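Local coordinates for glycolipid-binding domain-containing protein (Pseudomonas aeruginosa, PDB 2H1T) that is of unknown function but may bind glycolipids or take part in their metabolism, at residues R145-R150 with E159-S164; D98-I103 with E128-Y133. One frame throughout, in Å; residues are numbered along the deposited sequence.

Interaction 1. Residues R145-R150 with E159-S164; sequences RQAYTR and ENLEGS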
loop_
_atom_site.group_PDB
_atom_site.type_symbol
_atom_site.label_atom_id
_atom_site.label_comp_id
_atom_site.label_asym_id
_atom_site.label_seq_id
_atom_site.Cartn_x
_atom_site.Cartn_y
_atom_site.Cartn_z
ATOM N N ARG A 145 22.187 19.412 1.743
ATOM C CA ARG A 145 22.912 20.059 0.664
ATOM C C ARG A 145 22.952 19.140 -0.562
ATOM O O ARG A 145 23.274 17.964 -0.453
ATOM C CB ARG A 145 24.325 20.444 1.119
ATOM C CG ARG A 145 24.345 21.594 2.143
ATOM C CD ARG A 145 25.708 21.820 2.773
ATOM N NE ARG A 145 26.717 22.035 1.742
ATOM C CZ ARG A 145 27.757 21.244 1.498
ATOM N NH1 ARG A 145 28.029 20.182 2.256
ATOM N NH2 ARG A 145 28.573 21.558 0.503
ATOM N N GLN A 146 22.583 19.703 -1.710
ATOM C CA GLN A 146 22.479 18.957 -2.957
ATOM C C GLN A 146 23.084 19.799 -4.059
ATOM O O GLN A 146 23.156 21.006 -3.935
ATOM C CB GLN A 146 21.030 18.662 -3.285
ATOM C CG GLN A 146 20.304 17.869 -2.221
ATOM C CD GLN A 146 18.887 17.555 -2.577
ATOM O OE1 GLN A 146 18.322 18.102 -3.544
ATOM N NE2 GLN A 146 18.302 16.615 -1.835
ATOM N N ALA A 147 23.488 19.168 -5.158
ATOM C CA ALA A 147 23.847 19.935 -6.356
ATOM C C ALA A 147 23.134 19.415 -7.595
ATOM O O ALA A 147 22.891 18.192 -7.744
ATOM C CB ALA A 147 25.353 19.932 -6.586
ATOM N N TYR A 148 22.797 20.360 -8.463
ATOM C CA TYR A 148 22.283 20.070 -9.792
ATOM C C TYR A 148 23.164 20.721 -10.862
ATOM O O TYR A 148 23.513 21.910 -10.786
ATOM C CB TYR A 148 20.850 20.598 -9.933
ATOM C CG TYR A 148 19.761 19.800 -9.257
ATOM C CD1 TYR A 148 19.587 19.845 -7.869
ATOM C CD2 TYR A 148 18.839 19.087 -10.012
ATOM C CE1 TYR A 148 18.533 19.105 -7.239
ATOM C CE2 TYR A 148 17.808 18.366 -9.410
ATOM C CZ TYR A 148 17.679 18.377 -8.032
ATOM O OH TYR A 148 16.663 17.661 -7.452
ATOM N N THR A 149 23.528 19.927 -11.876
ATOM C CA THR A 149 24.178 20.456 -13.041
ATOM C C THR A 149 23.391 20.104 -14.308
ATOM O O THR A 149 23.076 18.929 -14.544
ATOM C CB THR A 149 25.632 19.937 -13.087
ATOM O OG1 THR A 149 26.268 20.234 -11.816
ATOM C CG2 THR A 149 26.389 20.568 -14.228
ATOM N N ARG A 150 23.074 21.106 -15.129
ATOM C CA ARG A 150 22.446 20.855 -16.407
ATOM C C ARG A 150 23.469 20.367 -17.442
ATOM O O ARG A 150 24.447 21.053 -17.760
ATOM C CB ARG A 150 21.682 22.083 -16.912
ATOM C CG ARG A 150 21.165 21.921 -18.326
ATOM C CD ARG A 150 20.205 23.018 -18.711
ATOM N NE ARG A 150 20.154 23.151 -20.149
ATOM C CZ ARG A 150 19.176 23.733 -20.839
ATOM N NH1 ARG A 150 18.119 24.226 -20.228
ATOM N NH2 ARG A 150 19.241 23.745 -22.173
ATOM N N GLU A 159 23.653 15.401 -7.439
ATOM C CA GLU A 159 24.632 14.920 -6.455
ATOM C C GLU A 159 24.209 15.226 -5.004
ATOM O O GLU A 159 23.801 16.345 -4.688
ATOM C CB GLU A 159 25.995 15.567 -6.683
ATOM C CG GLU A 159 26.521 15.480 -8.111
ATOM C CD GLU A 159 27.804 16.238 -8.327
ATOM O OE1 GLU A 159 28.893 15.683 -8.022
ATOM O OE2 GLU A 159 27.726 17.382 -8.829
ATOM N N ASN A 160 24.373 14.252 -4.122
ATOM C CA ASN A 160 24.372 14.512 -2.682
ATOM C C ASN A 160 25.641 15.245 -2.269
ATOM O O ASN A 160 26.761 14.838 -2.651
ATOM C CB ASN A 160 24.321 13.194 -1.910
ATOM C CG ASN A 160 24.400 13.390 -0.391
ATOM O OD1 ASN A 160 25.503 13.414 0.201
ATOM N ND2 ASN A 160 23.237 13.503 0.250
ATOM N N LEU A 161 25.482 16.263 -1.439
ATOM C CA LEU A 161 26.642 16.967 -0.914
ATOM C C LEU A 161 26.919 16.666 0.545
ATOM O O LEU A 161 27.831 17.256 1.117
ATOM C CB LEU A 161 26.536 18.477 -1.170
ATOM C CG LEU A 161 26.429 18.958 -2.612
ATOM C CD1 LEU A 161 26.546 20.482 -2.689
ATOM C CD2 LEU A 161 27.472 18.359 -3.476
ATOM N N GLU A 162 26.209 15.736 1.179
ATOM C CA GLU A 162 26.425 15.576 2.631
ATOM C C GLU A 162 27.403 14.481 3.047
ATOM O O GLU A 162 27.772 14.402 4.230
ATOM C CB GLU A 162 25.108 15.400 3.393
ATOM C CG GLU A 162 24.120 16.514 3.213
ATOM C CD GLU A 162 24.362 17.730 4.084
ATOM O OE1 GLU A 162 25.076 17.641 5.099
ATOM O OE2 GLU A 162 23.809 18.798 3.767
ATOM N N GLY A 163 27.872 13.660 2.105
ATOM C CA GLY A 163 28.889 12.662 2.431
ATOM C C GLY A 163 28.738 11.312 1.771
ATOM O O GLY A 163 29.745 10.623 1.601
ATOM N N SER A 164 27.507 10.914 1.418
ATOM C CA SER A 164 27.264 9.655 0.634
ATOM C C SER A 164 27.965 9.582 -0.733
ATOM O O SER A 164 28.197 8.508 -1.258
ATOM C CB SER A 164 25.780 9.487 0.334
ATOM O OG SER A 164 25.395 10.431 -0.642
HETATM O O HOH W 1 26.666 19.634 5.247
HETATM O O HOH W 2 25.548 18.453 -9.995
#
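The R145 side chain crosses those of L161 and E162 at about a right angle. Its CB lies 3.2 Å from E162 OE2 and also meets L161 CB. CG and CD continue past the same carboxylate oxygen. The chain then bends at chi3 (55°), which places NE, and the guanidinium follows over L161. L161 CB sits above one face of this group, offset toward its rim. NH2 comes near L161 CD1. A water donates to E162 OE1 and accepts weakly from R145 NH1. E162 OE2 accepts from R145 N at 2.7 Å through its anti lone pair.

Residues 145-150 and 159-160 lie on the two strands of a beta hairpin, 142-152 and 155-160; 161-164 runs on as loop. A147 and E159 form an antiparallel hydrogen-bonded pair, with A147 N to E159 O and E159 N to A147 O both 2.9 Å. Q146 and N160 are the adjoining non-hydrogen-bonded pair. N160 makes an Asx turn: its OD1 accepts from E162 N at 2.6 Å, the donor well above the carboxamide plane. L161 N still reaches R145 O at 3.0 Å, from above the carbonyl plane. E159 OE1 pairs with K167, and OE2 with R126. A second water donates to E159 OE2 and accepts from T149 OG1 at 2.6 Å.

Interaction 2. Residues D98-I103 with E128-Y133; sequences DGCLDI and EIRALY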
loop_
_atom_site.group_PDB
_atom_site.type_symbol
_atom_site.label_atom_id
_atom_site.label_comp_id
_atom_site.label_asym_id
_atom_site.label_seq_id
_atom_site.Cartn_x
_atom_site.Cartn_y
_atom_site.Cartn_z
ATOM N N ASP A 98 16.020 27.068 7.868
ATOM C CA ASP A 98 16.385 28.322 7.227
ATOM C C ASP A 98 17.224 28.093 5.978
ATOM O O ASP A 98 18.155 27.300 6.004
ATOM C CB ASP A 98 17.155 29.204 8.215
ATOM C CG ASP A 98 16.246 29.955 9.193
ATOM O OD1 ASP A 98 14.995 29.999 9.049
ATOM O OD2 ASP A 98 16.823 30.554 10.115
ATOM N N GLY A 99 16.892 28.775 4.885
ATOM C CA GLY A 99 17.639 28.656 3.621
ATOM C C GLY A 99 17.131 27.617 2.649
ATOM O O GLY A 99 17.502 27.635 1.489
ATOM N N CYS A 100 16.292 26.689 3.096
ATOM C CA CYS A 100 15.730 25.720 2.156
ATOM C C CYS A 100 14.656 26.376 1.315
ATOM O O CYS A 100 13.731 26.961 1.848
ATOM C CB CYS A 100 15.091 24.531 2.905
ATOM S SG CYS A 100 16.278 23.510 3.743
ATOM N N LEU A 101 14.790 26.294 -0.004
ATOM C CA LEU A 101 13.769 26.798 -0.937
ATOM C C LEU A 101 12.900 25.685 -1.572
ATOM O O LEU A 101 11.798 25.978 -2.077
ATOM C CB LEU A 101 14.458 27.556 -2.085
ATOM C CG LEU A 101 15.344 28.743 -1.678
ATOM C CD1 LEU A 101 15.961 29.397 -2.911
ATOM C CD2 LEU A 101 14.574 29.731 -0.876
ATOM N N ASP A 102 13.434 24.447 -1.609
ATOM C CA ASP A 102 12.798 23.312 -2.275
ATOM C C ASP A 102 12.661 22.162 -1.264
ATOM O O ASP A 102 13.470 22.027 -0.323
ATOM C CB ASP A 102 13.579 22.827 -3.492
ATOM C CG ASP A 102 14.094 23.949 -4.332
ATOM O OD1 ASP A 102 13.284 24.644 -5.026
ATOM O OD2 ASP A 102 15.321 24.163 -4.263
ATOM N N ILE A 103 11.635 21.363 -1.475
ATOM C CA ILE A 103 11.428 20.119 -0.741
ATOM C C ILE A 103 11.912 18.960 -1.636
ATOM O O ILE A 103 11.830 19.037 -2.862
ATOM C CB ILE A 103 9.933 19.942 -0.338
ATOM C CG1 ILE A 103 9.640 20.723 0.936
ATOM C CG2 ILE A 103 9.570 18.502 -0.036
ATOM C CD1 ILE A 103 8.188 20.517 1.462
ATOM N N GLU A 128 24.461 24.657 -6.278
ATOM C CA GLU A 128 24.332 23.936 -5.048
ATOM C C GLU A 128 23.141 24.531 -4.279
ATOM O O GLU A 128 23.005 25.754 -4.173
ATOM C CB GLU A 128 25.626 23.983 -4.252
ATOM C CG GLU A 128 26.870 23.648 -5.093
ATOM C CD GLU A 128 28.097 23.347 -4.256
ATOM O OE1 GLU A 128 28.143 23.827 -3.106
ATOM O OE2 GLU A 128 29.032 22.652 -4.735
ATOM N N ILE A 129 22.282 23.661 -3.759
ATOM C CA ILE A 129 21.063 24.092 -3.112
ATOM C C ILE A 129 21.021 23.476 -1.722
ATOM O O ILE A 129 21.803 22.568 -1.412
ATOM C CB ILE A 129 19.783 23.723 -3.936
ATOM C CG1 ILE A 129 19.492 22.216 -3.852
ATOM C CG2 ILE A 129 19.934 24.126 -5.416
ATOM C CD1 ILE A 129 18.163 21.795 -4.384
ATOM N N ARG A 130 20.151 24.042 -0.894
ATOM C CA ARG A 130 19.773 23.492 0.391
ATOM C C ARG A 130 18.323 23.009 0.310
ATOM O O ARG A 130 17.359 23.795 0.226
ATOM C CB ARG A 130 20.029 24.515 1.499
ATOM C CG ARG A 130 19.802 23.969 2.909
ATOM C CD ARG A 130 19.964 25.042 4.014
ATOM N NE ARG A 130 21.325 25.521 4.076
ATOM C CZ ARG A 130 22.354 24.816 4.564
ATOM N NH1 ARG A 130 22.194 23.585 5.087
ATOM N NH2 ARG A 130 23.576 25.338 4.521
ATOM N N ALA A 131 18.161 21.690 0.251
ATOM C CA ALA A 131 16.860 21.106 0.083
ATOM C C ALA A 131 16.286 20.695 1.425
ATOM O O ALA A 131 17.007 20.244 2.313
ATOM C CB ALA A 131 16.932 19.864 -0.844
ATOM N N LEU A 132 14.985 20.831 1.595
ATOM C CA LEU A 132 14.336 20.262 2.792
ATOM C C LEU A 132 13.920 18.809 2.527
ATOM O O LEU A 132 12.952 18.524 1.828
ATOM C CB LEU A 132 13.171 21.159 3.254
ATOM C CG LEU A 132 12.455 20.751 4.509
ATOM C CD1 LEU A 132 13.440 20.736 5.721
ATOM C CD2 LEU A 132 11.268 21.722 4.774
ATOM N N TYR A 133 14.695 17.879 3.075
ATOM C CA TYR A 133 14.587 16.462 2.718
ATOM C C TYR A 133 13.623 15.838 3.712
ATOM O O TYR A 133 13.830 15.916 4.936
ATOM C CB TYR A 133 15.935 15.789 2.817
ATOM C CG TYR A 133 15.890 14.285 2.603
ATOM C CD1 TYR A 133 15.611 13.750 1.332
ATOM C CD2 TYR A 133 16.143 13.397 3.650
ATOM C CE1 TYR A 133 15.579 12.368 1.108
ATOM C CE2 TYR A 133 16.109 12.020 3.421
ATOM C CZ TYR A 133 15.826 11.518 2.162
ATOM O OH TYR A 133 15.785 10.135 1.996
HETATM O O HOH W 3 16.664 24.937 -2.012
#
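R130 O is gripped by two groups. C100 CA points its hydrogen at it from 3.2 Å, and a water donates to it at 2.6 Å. The same water donates to D102 OD2 at 2.7 Å and accepts from L101 N, so it lies between the two segments. Strands 102-106 and 126-135 run parallel and are linked through helix 113-119, a beta-alpha-beta unit at one edge of the mixed sheet. Between these segments, L132 N donates to D102 O. The bond is short at 2.7 Å and nearly straight, with an N-H...O angle of 175°. The strand pairing goes on at D104, which is also backbone-bonded to L132. I103 and L132 form a parallel bridge, and I103 CA also approaches L132 O.

Further back, at C100, the side chain packs on the neighbouring strand. C100 SG lies beside the backbone N (chi1 -68°). There it meets R130 CG at 3.7 Å and the A131 carbonyl, while C100 CB rests on L132 CB. R130 CD comes within 3.5 Å of D98 O. R130 NH1 is hydrogen-bonded to S143.

D102 OD2 has a second polar partner, the salt bridge to R118 of helix 113-119. That pairing would be expected to favour a charged carboxylate. The side chains of D102 and I129 cross at about a right angle, and the tip of I129, its CD1 methyl, lies 3.7 Å from D102 OD2.

How the interactions relate
Interactions 1 and 2 lie in one mixed sheet, with centres 12 Å apart. Strands 126-135 and 142-152 are neighbours in it, and the order is 102-106, 126-135, 142-152, 155-160. The contacts meet at Q146. Q146 O is 2.8 Å from I129 N, probably a hydrogen bond, and Q146 CD packs on A131 CB at 3.5 Å. The Q146 amide end reaches past strand 126-135 to D104 on strand 102-106. L161 CD1 also packs against E128 CD, at 3.6 Å. A bound methylpentanediol, probably from crystallisation, lies about 3 Å from the N160 side chain in interaction 1. It cannot by itself mark a glycolipid site.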